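Local coordinates for protein transcriptional regulator, MarR family (Silicibacter pomeroyi DSS-3, PDB 3CDH) that probably binds DNA through a MarR-type winged helix-turn-helix domain and regulates transcription, two copies pairing through their terminal helices, at the interface of chains A and B. Sequence-based numbering; all coordinates share one arbitrary frame. Chains: chain A/B, Transcriptional regulator, MarR family.

The interface of chains A and B. Residues chain A 17, 21, 24, 137, 140-141, 144-145; chain B 17, 20-21, 24, 134, 137, 140-141.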
ATOM      1  N   LEU A  17       7.839  -3.192  10.372  1.00 53.65           N
ATOM      2  CA  LEU A  17       8.100  -2.253   9.287  1.00 52.20           C
ATOM      3  C   LEU A  17       7.102  -2.364   8.137  1.00 50.97           C
ATOM      4  O   LEU A  17       6.688  -1.359   7.560  1.00 50.73           O
ATOM      5  CB  LEU A  17       9.528  -2.392   8.766  1.00 52.59           C
ATOM      6  CG  LEU A  17       9.871  -1.703   7.442  1.00 50.85           C
ATOM      7  CD1 LEU A  17       9.897  -0.235   7.632  1.00 49.95           C
ATOM      8  CD2 LEU A  17      11.210  -2.150   6.931  1.00 52.46           C
ATOM      9  N   LEU A  21       4.867   0.620   6.700  1.00 45.57           N
ATOM     10  CA  LEU A  21       4.826   1.081   5.306  1.00 44.52           C
ATOM     11  C   LEU A  21       3.416   1.016   4.746  1.00 43.90           C
ATOM     12  O   LEU A  21       2.896   2.013   4.277  1.00 43.81           O
ATOM     13  CB  LEU A  21       5.777   0.288   4.431  1.00 44.35           C
ATOM     14  CG  LEU A  21       7.238   0.675   4.569  1.00 44.51           C
ATOM     15  CD1 LEU A  21       8.072  -0.422   4.020  1.00 43.33           C
ATOM     16  CD2 LEU A  21       7.531   1.977   3.839  1.00 43.93           C
ATOM     17  N   SER A  24       0.968   3.650   6.427  1.00 44.33           N
ATOM     18  CA  SER A  24       1.332   4.996   5.978  1.00 45.02           C
ATOM     19  C   SER A  24       0.774   5.261   4.606  1.00 44.76           C
ATOM     20  O   SER A  24       0.059   6.254   4.405  1.00 45.06           O
ATOM     21  CB  SER A  24       2.831   5.162   5.872  1.00 44.41           C
ATOM     22  OG  SER A  24       3.418   4.959   7.123  1.00 48.71           O
ATOM     23  N   ILE A 137      11.159  12.589   4.410  1.00 53.63           N
ATOM     24  CA  ILE A 137      10.525  11.320   4.067  1.00 51.61           C
ATOM     25  C   ILE A 137      10.748  10.851   2.628  1.00 51.20           C
ATOM     26  O   ILE A 137      11.109   9.684   2.393  1.00 50.46           O
ATOM     27  CB  ILE A 137       9.030  11.273   4.433  1.00 50.88           C
ATOM     28  CG1 ILE A 137       8.528   9.832   4.308  1.00 48.40           C
ATOM     29  CG2 ILE A 137       8.222  12.288   3.642  1.00 48.84           C
ATOM     30  CD1 ILE A 137       7.196   9.634   4.891  1.00 47.09           C
ATOM     31  N   VAL A 140      14.248   9.457   2.341  1.00 53.88           N
ATOM     32  CA  VAL A 140      14.253   8.164   3.001  1.00 52.75           C
ATOM     33  C   VAL A 140      13.681   7.076   2.098  1.00 52.13           C
ATOM     34  O   VAL A 140      14.351   6.044   1.856  1.00 52.86           O
ATOM     35  CB  VAL A 140      13.446   8.202   4.305  1.00 52.69           C
ATOM     36  CG1 VAL A 140      13.332   6.809   4.906  1.00 49.52           C
ATOM     37  CG2 VAL A 140      14.078   9.184   5.283  1.00 51.81           C
ATOM     38  N   LEU A 141      12.459   7.301   1.606  1.00 50.32           N
ATOM     39  CA  LEU A 141      11.827   6.344   0.725  1.00 49.49           C
ATOM     40  C   LEU A 141      12.663   6.072  -0.539  1.00 50.99           C
ATOM     41  O   LEU A 141      12.817   4.898  -0.931  1.00 51.47           O
ATOM     42  CB  LEU A 141      10.418   6.775   0.357  1.00 47.55           C
ATOM     43  CG  LEU A 141       9.481   6.937   1.539  1.00 46.21           C
ATOM     44  CD1 LEU A 141       8.125   7.494   1.132  1.00 42.51           C
ATOM     45  CD2 LEU A 141       9.305   5.629   2.262  1.00 46.31           C
ATOM     46  N   LEU A 144      15.341   3.741   0.403  1.00 56.87           N
ATOM     47  CA  LEU A 144      14.828   2.403   0.643  1.00 56.84           C
ATOM     48  C   LEU A 144      14.622   1.707  -0.698  1.00 58.05           C
ATOM     49  O   LEU A 144      15.086   0.566  -0.906  1.00 58.74           O
ATOM     50  CB  LEU A 144      13.522   2.465   1.436  1.00 55.40           C
ATOM     51  CG  LEU A 144      12.625   1.234   1.449  1.00 54.06           C
ATOM     52  CD1 LEU A 144      13.330   0.082   2.100  1.00 53.87           C
ATOM     53  CD2 LEU A 144      11.321   1.525   2.154  1.00 53.60           C
ATOM     54  N   LEU A 145      13.948   2.411  -1.610  1.00 58.43           N
ATOM     55  CA  LEU A 145      13.717   1.902  -2.965  1.00 59.53           C
ATOM     56  C   LEU A 145      15.016   1.541  -3.692  1.00 62.52           C
ATOM     57  O   LEU A 145      15.073   0.526  -4.385  1.00 63.49           O
ATOM     58  CB  LEU A 145      12.897   2.890  -3.790  1.00 57.92           C
ATOM     59  CG  LEU A 145      11.394   2.919  -3.538  1.00 55.44           C
ATOM     60  CD1 LEU A 145      10.809   4.000  -4.378  1.00 53.56           C
ATOM     61  CD2 LEU A 145      10.735   1.601  -3.880  1.00 54.50           C
TER
ATOM     62  N   LEU B  17       4.976  11.844  -3.321  1.00 43.56           N
ATOM     63  CA  LEU B  17       5.011  11.168  -2.025  1.00 42.03           C
ATOM     64  C   LEU B  17       4.195   9.877  -2.005  1.00 41.14           C
ATOM     65  O   LEU B  17       4.670   8.856  -1.501  1.00 40.67           O
ATOM     66  CB  LEU B  17       4.567  12.075  -0.891  1.00 41.97           C
ATOM     67  CG  LEU B  17       4.577  11.325   0.466  1.00 41.86           C
ATOM     68  CD1 LEU B  17       5.973  10.936   0.931  1.00 37.89           C
ATOM     69  CD2 LEU B  17       3.854  12.090   1.580  1.00 40.57           C
ATOM     70  N   LEU B  20       5.874   7.134  -3.913  1.00 42.02           N
ATOM     71  CA  LEU B  20       7.008   6.628  -3.169  1.00 41.26           C
ATOM     72  C   LEU B  20       6.537   5.768  -2.008  1.00 41.13           C
ATOM     73  O   LEU B  20       7.126   4.716  -1.751  1.00 41.40           O
ATOM     74  CB  LEU B  20       7.868   7.756  -2.672  1.00 41.33           C
ATOM     75  CG  LEU B  20       8.613   8.503  -3.774  1.00 42.40           C
ATOM     76  CD1 LEU B  20       9.178   9.769  -3.181  1.00 40.82           C
ATOM     77  CD2 LEU B  20       9.692   7.674  -4.422  1.00 41.16           C
ATOM     78  N   LEU B  21       5.470   6.174  -1.314  1.00 40.67           N
ATOM     79  CA  LEU B  21       4.970   5.324  -0.233  1.00 39.50           C
ATOM     80  C   LEU B  21       4.480   3.972  -0.779  1.00 39.31           C
ATOM     81  O   LEU B  21       4.883   2.906  -0.288  1.00 38.89           O
ATOM     82  CB  LEU B  21       3.870   6.025   0.554  1.00 39.44           C
ATOM     83  CG  LEU B  21       4.288   7.081   1.591  1.00 39.58           C
ATOM     84  CD1 LEU B  21       3.079   7.819   2.136  1.00 37.33           C
ATOM     85  CD2 LEU B  21       5.085   6.485   2.737  1.00 37.25           C
ATOM     86  N   SER B  24       7.263   1.642  -2.224  1.00 41.51           N
ATOM     87  CA  SER B  24       8.039   1.125  -1.107  1.00 42.86           C
ATOM     88  C   SER B  24       7.348  -0.029  -0.421  1.00 43.03           C
ATOM     89  O   SER B  24       7.949  -1.076  -0.169  1.00 43.55           O
ATOM     90  CB  SER B  24       8.232   2.202  -0.070  1.00 42.58           C
ATOM     91  OG  SER B  24       9.049   3.196  -0.613  1.00 46.11           O
ATOM     92  N   ALA B 134      18.028   5.811   5.021  1.00 73.70           N
ATOM     93  CA  ALA B 134      16.833   5.128   5.475  1.00 71.59           C
ATOM     94  C   ALA B 134      16.996   4.412   6.827  1.00 72.23           C
ATOM     95  O   ALA B 134      16.084   3.745   7.287  1.00 71.08           O
ATOM     96  CB  ALA B 134      16.362   4.159   4.393  1.00 70.24           C
ATOM     97  N   ILE B 137      14.008   4.612   9.064  1.00 64.72           N
ATOM     98  CA  ILE B 137      12.722   4.448   8.374  1.00 60.41           C
ATOM     99  C   ILE B 137      11.552   4.219   9.346  1.00 59.19           C
ATOM    100  O   ILE B 137      10.472   4.766   9.177  1.00 58.15           O
ATOM    101  CB  ILE B 137      12.788   3.319   7.288  1.00 59.34           C
ATOM    102  CG1 ILE B 137      11.429   3.048   6.645  1.00 57.84           C
ATOM    103  CG2 ILE B 137      13.239   2.001   7.866  1.00 58.92           C
ATOM    104  CD1 ILE B 137      11.022   4.010   5.567  1.00 56.35           C
ATOM    105  N   VAL B 140      10.568   7.329  11.244  1.00 55.51           N
ATOM    106  CA  VAL B 140      10.067   8.230  10.251  1.00 53.94           C
ATOM    107  C   VAL B 140       8.599   7.926  10.000  1.00 52.64           C
ATOM    108  O   VAL B 140       7.758   8.840  10.044  1.00 53.20           O
ATOM    109  CB  VAL B 140      10.900   8.123   8.962  1.00 53.40           C
ATOM    110  CG1 VAL B 140      10.212   8.820   7.784  1.00 50.98           C
ATOM    111  CG2 VAL B 140      12.291   8.708   9.192  1.00 54.76           C
ATOM    112  N   LEU B 141       8.292   6.642   9.778  1.00 50.82           N
ATOM    113  CA  LEU B 141       6.937   6.221   9.419  1.00 48.53           C
ATOM    114  C   LEU B 141       6.000   6.385  10.608  1.00 49.31           C
ATOM    115  O   LEU B 141       4.861   6.848  10.455  1.00 48.85           O
ATOM    116  CB  LEU B 141       6.925   4.791   8.857  1.00 47.08           C
ATOM    117  CG  LEU B 141       7.746   4.505   7.597  1.00 44.80           C
ATOM    118  CD1 LEU B 141       7.796   3.016   7.340  1.00 45.55           C
ATOM    119  CD2 LEU B 141       7.192   5.237   6.393  1.00 42.01           C
TER
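Helix 17-38 and the C-terminal helix 137-147 of chains A and B interlock about a two-fold axis, the kind of pairing by which MarR-family regulators work as dimers. In this patch the two copies meet through apolar contacts, which hide about 503 Å² of protein surface. A:Leu141 illustrates the principle best. Its CG stands anti to the carbonyl carbon (chi1 -60°) and the chain is extended beyond it, so that it reaches across helix 17-38 of chain B. CB lies over the B:Leu20 and B:Ser24 side chains. From CG the branches part: CD1 drops between the CB of B:Leu20 and the isobutyl tip of B:Leu21, 3.6 Å from B:Leu21 CD2, while CD2 turns towards B:Ser24 OG and the CD1 tip of B:Ile137. The twin, B:Leu141, crosses A:Leu21 obliquely, its CD1 set 3.7 Å from A:Leu21 CD2.

Beta-branched residues and A:Leu17 extend the contact to one side. B:Ile137, with CG1 anti to the backbone N, bends at its end (chi2 80°) to lay CD1 3.7 Å from A:Val140 CG1, and its CG1 meets A:Leu17 CD1 with the two side chains crossing at about a right angle.

B:Ser24 brings a polar group into this apolar patch, wrapped by A:Leu141, A:Leu144 and A:Leu145; its twin, A:Ser24, sits against B:Leu141. The B:Ser24 hydroxyl turns back on its own helix and gives a hydrogen bond to the B:Leu20 carbonyl, OG to O 2.7 Å, arriving in the carbonyl plane at a C=O...OG angle of 155°, so the hydroxyl is satisfied as a donor within its own helix. A leucine here would probably force A:Leu141 and A:Leu145 aside, since their branches already pack against the small hydroxymethyl group, and would lose the bond to the B:Leu20 carbonyl. Roughly at a right angle to that bond, A:Leu145 CG rests 3.8 Å from B:Ser24 OG.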